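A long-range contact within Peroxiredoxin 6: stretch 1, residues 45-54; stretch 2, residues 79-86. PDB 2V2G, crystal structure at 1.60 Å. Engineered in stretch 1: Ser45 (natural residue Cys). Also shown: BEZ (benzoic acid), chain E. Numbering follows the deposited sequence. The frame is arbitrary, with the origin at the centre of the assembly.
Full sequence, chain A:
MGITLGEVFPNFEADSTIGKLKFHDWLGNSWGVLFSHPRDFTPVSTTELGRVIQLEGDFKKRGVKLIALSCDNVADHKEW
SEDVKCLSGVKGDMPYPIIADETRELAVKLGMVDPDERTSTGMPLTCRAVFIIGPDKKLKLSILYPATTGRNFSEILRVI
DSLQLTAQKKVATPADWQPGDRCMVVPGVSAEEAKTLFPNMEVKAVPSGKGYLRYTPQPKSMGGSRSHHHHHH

Stretch 1 45-54: STTELGRVIQ
Stretch 2, residues 79-86: EWSEDVKC

Both stretches are helical throughout, with phi/psi near -62/-41, and their axes cross at -66° with a closest approach of 8.3 Å. The register is set by Gly50 and Val84, whose CA atoms lie 5.2 Å apart. The engineered Ser45 (chi1 m) points its CB toward stretch 2, 3.9 Å from Trp80 CZ2, while its backbone N donates a hydrogen bond to BEZ O2 at 2.9 Å. Thr46 (chi1 m) supplies the polar link between the helices: Trp80 NE1 donates to Thr46 OG1 at 3.0 Å, with an N-H...O angle of 147°, so the hydroxyl lies at the indole edge, near the ring plane. Trp80 reaches it with chi1 t and chi2 55°. Thr47 turns away. Leu49 (m, p) points toward stretch 2 and makes two apolar contacts, CD2 to Trp80 CZ3 at 3.5 Å and CB to Val84 CG1 at 3.6 Å. Gly50 has no side chain, and its N approaches Val84 CG1 to 3.5 Å; an ideal CB here would lie 3.1 Å from Thr46 O. One turn after Leu49, Ile53 (m, t) brings CD1 to 3.7 Å from Val84 CG1. Val84 (chi1 t) is thus a knob in the hole formed by Thr46, Leu49, Gly50 and Ile53. Together the stretches bury 372 Å².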

# COMPACT_ATOMS: atom_id res chain seq x y z
N SER A 45 -4.51 -16.46 -2.16
CA SER A 45 -3.43 -16.62 -1.19
C SER A 45 -2.34 -17.54 -1.75
O SER A 45 -1.13 -17.26 -1.58
CB SER A 45 -3.91 -17.18 0.12
OG SER A 45 -4.78 -16.25 0.78
N THR A 46 -2.77 -18.57 -2.45
CA THR A 46 -1.82 -19.53 -3.06
C THR A 46 -1.03 -18.83 -4.16
O THR A 46 0.21 -18.94 -4.24
CB THR A 46 -2.50 -20.82 -3.56
OG1 THR A 46 -3.30 -21.38 -2.54
CG2 THR A 46 -1.47 -21.95 -3.96
N THR A 47 -1.73 -18.10 -5.04
CA THR A 47 -1.00 -17.31 -6.06
C THR A 47 0.01 -16.31 -5.47
O THR A 47 1.07 -16.07 -6.05
CB THR A 47 -1.97 -16.56 -7.05
OG1 THR A 47 -2.58 -15.43 -6.42
CG2 THR A 47 -3.03 -17.54 -7.59
N GLU A 48 -0.34 -15.68 -4.34
CA GLU A 48 0.52 -14.69 -3.70
C GLU A 48 1.78 -15.29 -3.08
O GLU A 48 2.92 -14.84 -3.41
CB GLU A 48 -0.24 -13.92 -2.65
CG GLU A 48 -1.23 -12.97 -3.24
CD GLU A 48 -1.87 -12.16 -2.12
OE1 GLU A 48 -2.21 -12.79 -1.12
OE2 GLU A 48 -1.94 -10.92 -2.22
N LEU A 49 1.61 -16.30 -2.24
CA LEU A 49 2.80 -16.96 -1.65
C LEU A 49 3.62 -17.62 -2.74
O LEU A 49 4.84 -17.66 -2.67
CB LEU A 49 2.41 -17.91 -0.50
CG LEU A 49 2.24 -17.20 0.84
CD1 LEU A 49 1.10 -16.22 0.91
CD2 LEU A 49 2.11 -18.24 1.97
N GLY A 50 3.00 -18.11 -3.81
CA GLY A 50 3.77 -18.67 -4.91
C GLY A 50 4.57 -17.65 -5.67
O GLY A 50 5.72 -17.87 -6.09
N ARG A 51 3.99 -16.46 -5.86
CA ARG A 51 4.71 -15.33 -6.41
C ARG A 51 5.92 -14.94 -5.57
O ARG A 51 6.96 -14.57 -6.13
CB ARG A 51 3.77 -14.14 -6.65
CG ARG A 51 4.42 -12.99 -7.33
CD ARG A 51 5.10 -13.35 -8.65
NE ARG A 51 5.59 -12.19 -9.41
CZ ARG A 51 6.56 -12.26 -10.30
NH1 ARG A 51 7.14 -13.41 -10.52
NH2 ARG A 51 6.94 -11.16 -10.93
N VAL A 52 5.75 -14.91 -4.25
CA VAL A 52 6.87 -14.60 -3.37
C VAL A 52 8.01 -15.62 -3.54
O VAL A 52 9.18 -15.21 -3.64
CB VAL A 52 6.41 -14.40 -1.92
CG1 VAL A 52 7.61 -14.11 -1.02
CG2 VAL A 52 5.43 -13.22 -1.85
N ILE A 53 7.70 -16.90 -3.63
CA ILE A 53 8.74 -17.92 -3.96
C ILE A 53 9.45 -17.53 -5.29
O ILE A 53 10.68 -17.52 -5.36
CB ILE A 53 8.20 -19.39 -4.03
CG1 ILE A 53 7.58 -19.76 -2.65
CG2 ILE A 53 9.32 -20.38 -4.61
CD1 ILE A 53 7.02 -21.13 -2.64
N GLN A 54 8.66 -17.18 -6.33
CA GLN A 54 9.25 -16.79 -7.59
C GLN A 54 10.23 -15.62 -7.47
O GLN A 54 11.21 -15.57 -8.22
CB GLN A 54 8.22 -16.49 -8.68
CG GLN A 54 7.35 -17.66 -9.08
CD GLN A 54 6.22 -17.26 -10.02
OE1 GLN A 54 6.01 -16.06 -10.31
NE2 GLN A 54 5.48 -18.26 -10.49
N GLU A 79 1.31 -28.42 5.20
CA GLU A 79 0.62 -29.13 4.13
C GLU A 79 0.33 -28.21 2.95
O GLU A 79 0.60 -28.52 1.79
CB GLU A 79 -0.69 -29.70 4.61
CG GLU A 79 -1.37 -30.56 3.55
CD GLU A 79 -2.73 -31.12 3.97
OE1 GLU A 79 -3.21 -30.79 5.07
OE2 GLU A 79 -3.31 -31.88 3.16
N TRP A 80 -0.23 -27.06 3.25
CA TRP A 80 -0.53 -26.11 2.19
C TRP A 80 0.71 -25.60 1.45
O TRP A 80 0.63 -25.27 0.28
CB TRP A 80 -1.33 -24.95 2.77
CG TRP A 80 -1.68 -23.90 1.77
CD1 TRP A 80 -2.34 -24.06 0.58
CD2 TRP A 80 -1.39 -22.52 1.88
NE1 TRP A 80 -2.51 -22.84 -0.02
CE2 TRP A 80 -1.93 -21.88 0.74
CE3 TRP A 80 -0.74 -21.74 2.84
CZ2 TRP A 80 -1.83 -20.49 0.54
CZ3 TRP A 80 -0.64 -20.35 2.64
CH2 TRP A 80 -1.17 -19.75 1.48
N SER A 81 1.85 -25.52 2.13
CA SER A 81 3.06 -25.06 1.51
C SER A 81 3.41 -25.93 0.25
O SER A 81 3.97 -25.42 -0.70
CB SER A 81 4.23 -25.03 2.50
OG SER A 81 4.13 -24.00 3.45
N GLU A 82 3.04 -27.22 0.25
CA GLU A 82 3.26 -28.07 -0.93
C GLU A 82 2.43 -27.60 -2.14
O GLU A 82 2.89 -27.71 -3.29
CB GLU A 82 2.94 -29.53 -0.61
CG GLU A 82 3.88 -30.17 0.42
CD GLU A 82 5.39 -29.91 0.13
OE1 GLU A 82 5.84 -30.26 -0.98
OE2 GLU A 82 6.11 -29.35 0.98
N ASP A 83 1.23 -27.10 -1.88
CA ASP A 83 0.39 -26.52 -2.92
C ASP A 83 1.01 -25.21 -3.42
O ASP A 83 1.04 -24.94 -4.63
CB ASP A 83 -1.03 -26.25 -2.41
CG ASP A 83 -1.86 -27.52 -2.13
OD1 ASP A 83 -1.42 -28.69 -2.37
OD2 ASP A 83 -2.99 -27.29 -1.64
N VAL A 84 1.53 -24.40 -2.49
CA VAL A 84 2.19 -23.14 -2.85
C VAL A 84 3.41 -23.38 -3.76
O VAL A 84 3.60 -22.71 -4.77
CB VAL A 84 2.62 -22.33 -1.59
CG1 VAL A 84 3.39 -21.10 -1.97
CG2 VAL A 84 1.39 -21.91 -0.78
N LYS A 85 4.26 -24.32 -3.38
CA LYS A 85 5.43 -24.66 -4.20
C LYS A 85 4.97 -25.05 -5.60
O LYS A 85 5.54 -24.61 -6.58
CB LYS A 85 6.19 -25.84 -3.58
CG LYS A 85 6.86 -25.54 -2.28
CD LYS A 85 7.42 -26.78 -1.67
CE LYS A 85 8.03 -26.47 -0.36
NZ LYS A 85 8.54 -27.69 0.28
N CYS A 86 3.94 -25.88 -5.69
CA CYS A 86 3.44 -26.34 -6.97
C CYS A 86 3.09 -25.17 -7.91
O CYS A 86 3.55 -25.10 -9.05
CB CYS A 86 2.21 -27.20 -6.72
SG CYS A 86 1.49 -27.89 -8.19
C BEZ E . -8.49 -16.30 -1.55
O1 BEZ E . -8.99 -16.57 -2.74
O2 BEZ E . -7.26 -16.38 -1.14
C1 BEZ E . -9.57 -15.90 -0.62
C2 BEZ E . -9.39 -16.05 0.74
C3 BEZ E . -10.41 -15.69 1.59
C4 BEZ E . -11.62 -15.24 1.06
C5 BEZ E . -11.81 -15.07 -0.32
C6 BEZ E . -10.77 -15.41 -1.18